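Local coordinates for taurocyamine kinase (Schistosoma mansoni, PDB 4WOD), which reversibly transfers phosphate between ATP and guanidino compounds, making N-phosphotaurocyamine from taurocyamine with magnesium as cofactor, at residues 466-471 with 601-606; 637-642 with 696-701. The protein carries 4 engineered substitutions. All blocks are in the same frame, centred on the assembly; numbering follows the deposited sequence.

Contact 1 (466-471 with 601-606); sequences SKLPFG and AVYKRL
Tyr603 meets Phe470 and Leu468 across this contact and has more surface buried by it than any other residue. The pair of rings is T-shaped. Phe470 points its edge at one face of Tyr603, with the ring centroids 5.4 Å apart and the planes at 83°. Phe470 CZ comes closest, 3.8 Å from Tyr603 CG, near the root of the tyrosine ring. Phe470 CE2 also touches Tyr603 CB at 3.9 Å. The phenylalanine has its CG between its own backbone N and carbonyl carbon (chi1 44°), which directs the ring at the helix. Leu468 adds its two methyl groups. Its CD2 lies 3.8 Å from Tyr603 CE2, on a slanting approach, and its CD1 reaches Tyr603 CD2 at 4.0 Å. Within the loop, Leu468 CB lies over the rim of one Phe470 face. The contact lays an irregular loop against helix 599-614 in the second phosphagen kinase repeat. The loop leads into strand 480-489, a central strand of the antiparallel sheet. The hydroxyl of Tyr603 is hydrogen-bonded to the carbonyl O of Phe462, earlier in the chain. Helix 695-715 borders the same cluster, with Leu468 on Leu696.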
ATOM      1  N   SER A 466     -19.239 -37.553  22.442  1.00 37.90           N
ATOM      2  CA  SER A 466     -19.694 -37.747  23.819  1.00 40.55           C
ATOM      3  C   SER A 466     -18.662 -38.504  24.655  1.00 39.00           C
ATOM      4  O   SER A 466     -18.753 -38.547  25.885  1.00 42.80           O
ATOM      5  CB  SER A 466     -21.031 -38.488  23.843  1.00 40.95           C
ATOM      6  OG  SER A 466     -20.888 -39.802  23.338  1.00 39.83           O
ATOM      7  N   LYS A 467     -17.683 -39.107  23.991  1.00 38.52           N
ATOM      8  CA  LYS A 467     -16.640 -39.832  24.702  1.00 36.92           C
ATOM      9  C   LYS A 467     -15.275 -39.451  24.136  1.00 36.86           C
ATOM     10  O   LYS A 467     -14.576 -40.271  23.541  1.00 40.97           O
ATOM     11  CB  LYS A 467     -16.876 -41.345  24.616  1.00 41.79           C
ATOM     12  CG  LYS A 467     -16.420 -42.113  25.862  1.00 46.97           C
ATOM     13  CD  LYS A 467     -16.797 -43.593  25.814  1.00 44.18           C
ATOM     14  CE  LYS A 467     -16.115 -44.370  26.948  1.00 51.74           C
ATOM     15  NZ  LYS A 467     -16.589 -45.789  27.082  1.00 49.35           N
ATOM     16  N   LEU A 468     -14.908 -38.189  24.321  1.00 36.30           N
ATOM     17  CA  LEU A 468     -13.643 -37.665  23.821  1.00 32.96           C
ATOM     18  C   LEU A 468     -12.474 -38.014  24.752  1.00 29.65           C
ATOM     19  O   LEU A 468     -12.665 -38.197  25.951  1.00 29.91           O
ATOM     20  CB  LEU A 468     -13.749 -36.149  23.639  1.00 33.24           C
ATOM     21  CG  LEU A 468     -14.714 -35.647  22.560  1.00 28.54           C
ATOM     22  CD1 LEU A 468     -15.049 -34.197  22.804  1.00 28.84           C
ATOM     23  CD2 LEU A 468     -14.116 -35.844  21.159  1.00 24.84           C
ATOM     24  N   PRO A 469     -11.254 -38.111  24.208  1.00 32.21           N
ATOM     25  CA  PRO A 469     -10.121 -38.454  25.075  1.00 31.81           C
ATOM     26  C   PRO A 469      -9.465 -37.223  25.695  1.00 33.53           C
ATOM     27  O   PRO A 469      -8.253 -37.216  25.915  1.00 38.44           O
ATOM     28  CB  PRO A 469      -9.160 -39.153  24.119  1.00 36.13           C
ATOM     29  CG  PRO A 469      -9.383 -38.430  22.825  1.00 33.22           C
ATOM     30  CD  PRO A 469     -10.864 -38.088  22.787  1.00 34.15           C
ATOM     31  N   PHE A 470     -10.256 -36.187  25.947  1.00 28.46           N
ATOM     32  CA  PHE A 470      -9.774 -35.006  26.649  1.00 29.35           C
ATOM     33  C   PHE A 470     -10.987 -34.309  27.240  1.00 27.88           C
ATOM     34  O   PHE A 470     -12.109 -34.527  26.791  1.00 29.24           O
ATOM     35  CB  PHE A 470      -8.984 -34.073  25.719  1.00 27.68           C
ATOM     36  CG  PHE A 470      -9.623 -33.866  24.362  1.00 27.30           C
ATOM     37  CD1 PHE A 470      -9.140 -34.530  23.246  1.00 31.19           C
ATOM     38  CD2 PHE A 470     -10.696 -33.007  24.206  1.00 24.68           C
ATOM     39  CE1 PHE A 470      -9.723 -34.356  21.996  1.00 26.72           C
ATOM     40  CE2 PHE A 470     -11.282 -32.818  22.951  1.00 26.68           C
ATOM     41  CZ  PHE A 470     -10.792 -33.495  21.848  1.00 23.75           C
ATOM     42  N   GLY A 471     -10.775 -33.490  28.257  1.00 25.82           N
ATOM     43  CA  GLY A 471     -11.875 -32.821  28.911  1.00 24.98           C
ATOM     44  C   GLY A 471     -11.510 -31.386  29.226  1.00 33.60           C
ATOM     45  O   GLY A 471     -11.323 -30.565  28.323  1.00 30.66           O
ATOM     46  N   ALA A 601     -15.434 -29.189  25.316  1.00 20.39           N
ATOM     47  CA  ALA A 601     -16.612 -28.394  24.974  1.00 20.33           C
ATOM     48  C   ALA A 601     -16.367 -27.472  23.766  1.00 21.12           C
ATOM     49  O   ALA A 601     -17.273 -27.241  22.968  1.00 21.46           O
ATOM     50  CB  ALA A 601     -17.069 -27.569  26.179  1.00 23.25           C
ATOM     51  N   VAL A 602     -15.151 -26.942  23.639  1.00 17.70           N
ATOM     52  CA  VAL A 602     -14.811 -26.119  22.480  1.00 18.33           C
ATOM     53  C   VAL A 602     -14.815 -26.992  21.221  1.00 17.12           C
ATOM     54  O   VAL A 602     -15.357 -26.623  20.168  1.00 21.08           O
ATOM     55  CB  VAL A 602     -13.428 -25.452  22.650  1.00 18.49           C
ATOM     56  CG1 VAL A 602     -13.112 -24.554  21.445  1.00 16.87           C
ATOM     57  CG2 VAL A 602     -13.391 -24.651  23.932  1.00 20.52           C
ATOM     58  N   TYR A 603     -14.199 -28.154  21.351  1.00 17.66           N
ATOM     59  CA  TYR A 603     -14.063 -29.101  20.239  1.00 18.58           C
ATOM     60  C   TYR A 603     -15.427 -29.594  19.772  1.00 16.39           C
ATOM     61  O   TYR A 603     -15.713 -29.604  18.581  1.00 17.07           O
ATOM     62  CB  TYR A 603     -13.189 -30.275  20.671  1.00 17.22           C
ATOM     63  CG  TYR A 603     -12.920 -31.285  19.590  1.00 17.66           C
ATOM     64  CD1 TYR A 603     -11.860 -31.111  18.717  1.00 15.27           C
ATOM     65  CD2 TYR A 603     -13.728 -32.407  19.438  1.00 15.73           C
ATOM     66  CE1 TYR A 603     -11.596 -32.025  17.697  1.00 16.83           C
ATOM     67  CE2 TYR A 603     -13.465 -33.352  18.418  1.00 20.87           C
ATOM     68  CZ  TYR A 603     -12.393 -33.143  17.552  1.00 21.97           C
ATOM     69  OH  TYR A 603     -12.100 -34.039  16.535  1.00 21.12           O
ATOM     70  N   LYS A 604     -16.263 -29.994  20.725  1.00 13.79           N
ATOM     71  CA  LYS A 604     -17.606 -30.456  20.423  1.00 18.54           C
ATOM     72  C   LYS A 604     -18.390 -29.386  19.642  1.00 20.71           C
ATOM     73  O   LYS A 604     -18.958 -29.684  18.596  1.00 17.66           O
ATOM     74  CB  LYS A 604     -18.341 -30.828  21.716  1.00 21.91           C
ATOM     75  CG  LYS A 604     -19.709 -31.496  21.492  1.00 26.00           C
ATOM     76  CD  LYS A 604     -20.237 -32.143  22.774  1.00 34.89           C
ATOM     77  CE  LYS A 604     -21.648 -32.695  22.585  1.00 39.32           C
ATOM     78  NZ  LYS A 604     -22.599 -31.588  22.314  1.00 36.54           N
ATOM     79  N   ARG A 605     -18.392 -28.147  20.139  1.00 19.31           N
ATOM     80  CA  ARG A 605     -19.088 -27.045  19.475  1.00 18.57           C
ATOM     81  C   ARG A 605     -18.534 -26.823  18.065  1.00 18.18           C
ATOM     82  O   ARG A 605     -19.292 -26.686  17.111  1.00 17.63           O
ATOM     83  CB  ARG A 605     -18.973 -25.751  20.299  1.00 18.79           C
ATOM     84  CG  ARG A 605     -19.765 -24.591  19.745  1.00 23.28           C
ATOM     85  CD  ARG A 605     -19.853 -23.447  20.759  1.00 24.52           C
ATOM     86  NE  ARG A 605     -18.538 -23.082  21.263  1.00 25.42           N
ATOM     87  CZ  ARG A 605     -18.118 -23.282  22.507  1.00 21.13           C
ATOM     88  NH1 ARG A 605     -18.927 -23.814  23.411  1.00 26.97           N
ATOM     89  NH2 ARG A 605     -16.887 -22.926  22.847  1.00 22.48           N
ATOM     90  N   LEU A 606     -17.207 -26.802  17.939  1.00 18.92           N
ATOM     91  CA  LEU A 606     -16.607 -26.719  16.609  1.00 18.45           C
ATOM     92  C   LEU A 606     -17.110 -27.820  15.666  1.00 15.15           C
ATOM     93  O   LEU A 606     -17.572 -27.508  14.567  1.00 16.67           O
ATOM     94  CB  LEU A 606     -15.082 -26.787  16.675  1.00 15.29           C
ATOM     95  CG  LEU A 606     -14.480 -26.668  15.263  1.00 15.63           C
ATOM     96  CD1 LEU A 606     -14.960 -25.371  14.549  1.00 16.34           C
ATOM     97  CD2 LEU A 606     -12.968 -26.718  15.304  1.00 15.10           C
TER

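Contact 2 (637-642 with 696-701); sequences TSMRAS and LQAAHE
Met639 and Ala698 make a loose apolar contact between strand 639-646 and helix 695-715. The sulfur comes nearest: Met639 SD lies 4.3 Å from Ala698 CB. The side chain reaches it extended, with CG anti to the backbone N (chi1 180°) and SD anti to CA (chi2 170°). Two residues along the strand, Ala641 CB faces the helix backbone, 4.4 Å from Ala699 CA. The small alanines let strand and helix come close, with Ala641 CA and Ala699 CA 5.8 Å apart. This is a helix packed on the antiparallel sheet of the phosphagen kinase catalytic domain. Met639 and Ala641 point toward the helix, while Arg640 between them points away. Arg640, Ala641 and Ser642 belong to a predicted ATP-binding site, so the helix backs a strand that probably contributes to nucleotide binding. No hydrogen bond crosses the contact. Within 637-642, Met639 N donates to Thr637 OG1 at 3.1 Å, with an N-H...O angle of 142°, forming an ST turn just where the strand begins. Beyond the two segments, Asn687 donates from ND2 to Met639 O and accepts from Ala641 N at OD1, and Arg640 forms a salt bridge with Asp684.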
ATOM      1  N   THR A 637      -6.168 -31.930   8.155  1.00 17.75           N
ATOM      2  CA  THR A 637      -7.239 -31.564   9.073  1.00 19.43           C
ATOM      3  C   THR A 637      -7.579 -30.091   8.967  1.00 17.46           C
ATOM      4  O   THR A 637      -8.693 -29.680   9.284  1.00 18.83           O
ATOM      5  CB  THR A 637      -6.846 -31.831  10.528  1.00 18.62           C
ATOM      6  OG1 THR A 637      -5.722 -31.003  10.858  1.00 18.86           O
ATOM      7  CG2 THR A 637      -6.501 -33.292  10.736  1.00 19.76           C
ATOM      8  N   SER A 638      -6.578 -29.305   8.574  1.00 14.40           N
ATOM      9  CA  SER A 638      -6.648 -27.854   8.594  1.00 20.08           C
ATOM     10  C   SER A 638      -6.997 -27.343   9.981  1.00 17.11           C
ATOM     11  O   SER A 638      -7.648 -26.320  10.103  1.00 20.87           O
ATOM     12  CB  SER A 638      -7.677 -27.341   7.590  1.00 19.27           C
ATOM     13  OG  SER A 638      -7.505 -25.948   7.401  1.00 25.95           O
ATOM     14  N   MET A 639      -6.584 -28.078  11.005  1.00 16.47           N
ATOM     15  CA  MET A 639      -7.062 -27.862  12.368  1.00 15.93           C
ATOM     16  C   MET A 639      -5.980 -27.334  13.260  1.00 16.60           C
ATOM     17  O   MET A 639      -4.891 -27.899  13.341  1.00 22.51           O
ATOM     18  CB  MET A 639      -7.607 -29.152  12.974  1.00 17.97           C
ATOM     19  CG  MET A 639      -8.116 -28.980  14.403  1.00 21.86           C
ATOM     20  SD  MET A 639      -9.010 -30.424  15.022  1.00 24.02           S
ATOM     21  CE  MET A 639     -10.626 -30.140  14.254  1.00 19.34           C
ATOM     22  N   ARG A 640      -6.303 -26.253  13.952  1.00 21.13           N
ATOM     23  CA  ARG A 640      -5.422 -25.689  14.940  1.00 19.98           C
ATOM     24  C   ARG A 640      -6.180 -25.525  16.249  1.00 16.96           C
ATOM     25  O   ARG A 640      -7.111 -24.720  16.339  1.00 18.78           O
ATOM     26  CB  ARG A 640      -4.855 -24.346  14.453  1.00 20.89           C
ATOM     27  CG  ARG A 640      -3.865 -23.685  15.415  1.00 23.49           C
ATOM     28  CD  ARG A 640      -3.455 -22.311  14.859  1.00 23.12           C
ATOM     29  NE  ARG A 640      -2.484 -21.596  15.680  1.00 30.09           N
ATOM     30  CZ  ARG A 640      -2.781 -20.903  16.779  1.00 33.57           C
ATOM     31  NH1 ARG A 640      -4.031 -20.844  17.220  1.00 34.56           N
ATOM     32  NH2 ARG A 640      -1.823 -20.270  17.445  1.00 33.30           N
ATOM     33  N   ALA A 641      -5.805 -26.336  17.235  1.00 20.72           N
ATOM     34  CA  ALA A 641      -6.316 -26.201  18.594  1.00 20.50           C
ATOM     35  C   ALA A 641      -5.280 -25.491  19.444  1.00 21.67           C
ATOM     36  O   ALA A 641      -4.084 -25.778  19.360  1.00 24.11           O
ATOM     37  CB  ALA A 641      -6.642 -27.545  19.188  1.00 21.39           C
ATOM     38  N   SER A 642      -5.732 -24.596  20.302  1.00 21.92           N
ATOM     39  CA  SER A 642      -4.788 -23.775  21.019  1.00 19.35           C
ATOM     40  C   SER A 642      -5.312 -23.366  22.374  1.00 22.81           C
ATOM     41  O   SER A 642      -6.517 -23.432  22.634  1.00 22.35           O
ATOM     42  CB  SER A 642      -4.436 -22.536  20.191  1.00 21.25           C
ATOM     43  OG  SER A 642      -5.550 -21.675  20.071  1.00 22.17           O
ATOM     44  N   LEU A 696      -9.106 -35.720  15.726  1.00 24.29           N
ATOM     45  CA  LEU A 696      -9.036 -36.190  17.105  1.00 25.90           C
ATOM     46  C   LEU A 696      -7.591 -36.219  17.624  1.00 25.60           C
ATOM     47  O   LEU A 696      -7.305 -35.733  18.722  1.00 21.79           O
ATOM     48  CB  LEU A 696      -9.676 -37.575  17.209  1.00 25.73           C
ATOM     49  CG  LEU A 696     -10.066 -38.055  18.604  1.00 35.89           C
ATOM     50  CD1 LEU A 696     -11.012 -37.061  19.267  1.00 29.54           C
ATOM     51  CD2 LEU A 696     -10.712 -39.422  18.494  1.00 32.47           C
ATOM     52  N   GLN A 697      -6.676 -36.767  16.830  1.00 21.79           N
ATOM     53  CA  GLN A 697      -5.283 -36.809  17.245  1.00 24.09           C
ATOM     54  C   GLN A 697      -4.711 -35.397  17.349  1.00 24.76           C
ATOM     55  O   GLN A 697      -3.958 -35.101  18.281  1.00 31.03           O
ATOM     56  CB  GLN A 697      -4.448 -37.670  16.282  1.00 26.21           C
ATOM     57  CG  GLN A 697      -4.853 -39.139  16.293  1.00 26.62           C
ATOM     58  CD  GLN A 697      -4.249 -39.953  15.156  1.00 35.83           C
ATOM     59  OE1 GLN A 697      -4.066 -39.466  14.032  1.00 28.18           O
ATOM     60  NE2 GLN A 697      -3.930 -41.208  15.452  1.00 30.54           N
ATOM     61  N   ALA A 698      -5.065 -34.528  16.405  1.00 23.03           N
ATOM     62  CA  ALA A 698      -4.589 -33.143  16.435  1.00 24.44           C
ATOM     63  C   ALA A 698      -4.951 -32.477  17.757  1.00 23.26           C
ATOM     64  O   ALA A 698      -4.113 -31.869  18.415  1.00 22.59           O
ATOM     65  CB  ALA A 698      -5.164 -32.344  15.258  1.00 24.02           C
ATOM     66  N   ALA A 699      -6.214 -32.591  18.141  1.00 25.62           N
ATOM     67  CA  ALA A 699      -6.666 -31.971  19.377  1.00 28.41           C
ATOM     68  C   ALA A 699      -6.059 -32.682  20.596  1.00 30.49           C
ATOM     69  O   ALA A 699      -5.766 -32.043  21.606  1.00 30.05           O
ATOM     70  CB  ALA A 699      -8.190 -31.971  19.446  1.00 22.36           C
ATOM     71  N   HIS A 700      -5.860 -33.994  20.499  1.00 26.44           N
ATOM     72  CA  HIS A 700      -5.300 -34.744  21.623  1.00 31.28           C
ATOM     73  C   HIS A 700      -3.814 -34.444  21.810  1.00 31.28           C
ATOM     74  O   HIS A 700      -3.339 -34.370  22.943  1.00 28.47           O
ATOM     75  CB  HIS A 700      -5.505 -36.243  21.442  1.00 30.35           C
ATOM     76  CG  HIS A 700      -5.232 -37.038  22.681  1.00 38.65           C
ATOM     77  ND1 HIS A 700      -4.612 -38.268  22.658  1.00 44.53           N
ATOM     78  CD2 HIS A 700      -5.494 -36.774  23.983  1.00 39.60           C
ATOM     79  CE1 HIS A 700      -4.517 -38.734  23.890  1.00 45.95           C
ATOM     80  NE2 HIS A 700      -5.041 -37.843  24.713  1.00 42.72           N
ATOM     81  N   GLU A 701      -3.092 -34.262  20.705  1.00 26.62           N
ATOM     82  CA  GLU A 701      -1.691 -33.883  20.787  1.00 30.02           C
ATOM     83  C   GLU A 701      -1.546 -32.567  21.546  1.00 31.91           C
ATOM     84  O   GLU A 701      -0.697 -32.462  22.439  1.00 35.15           O
ATOM     85  CB  GLU A 701      -1.049 -33.781  19.397  1.00 27.81           C
ATOM     86  CG  GLU A 701      -0.706 -35.142  18.817  1.00 32.66           C
ATOM     87  CD  GLU A 701       0.221 -35.072  17.623  1.00 37.29           C
ATOM     88  OE1 GLU A 701       0.896 -34.033  17.430  1.00 42.64           O
ATOM     89  OE2 GLU A 701       0.280 -36.072  16.879  1.00 42.27           O
TER

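Overall arrangement
Both contacts lie in the second half of the chain, in series. From the N terminus, the loop at 466-471 comes first. Contact 1 then closes a span of 129 residues when the chain reaches helix 599-614. Most strands of the second antiparallel sheet are made within that span. The chain next enters strand 639-646, and contact 2 closes a shorter span of 53 residues at helix 695-715. They neither nest nor cross. Their centres are 11 Å apart, and they touch: Pro469 packs on Leu696, and Phe470 CE1 lies 3.8 Å from Ala699 CB. Contact 1 ties the loop to helix 599-614; contact 2 ties the sheet to helix 695-715, which sits between loop and sheet.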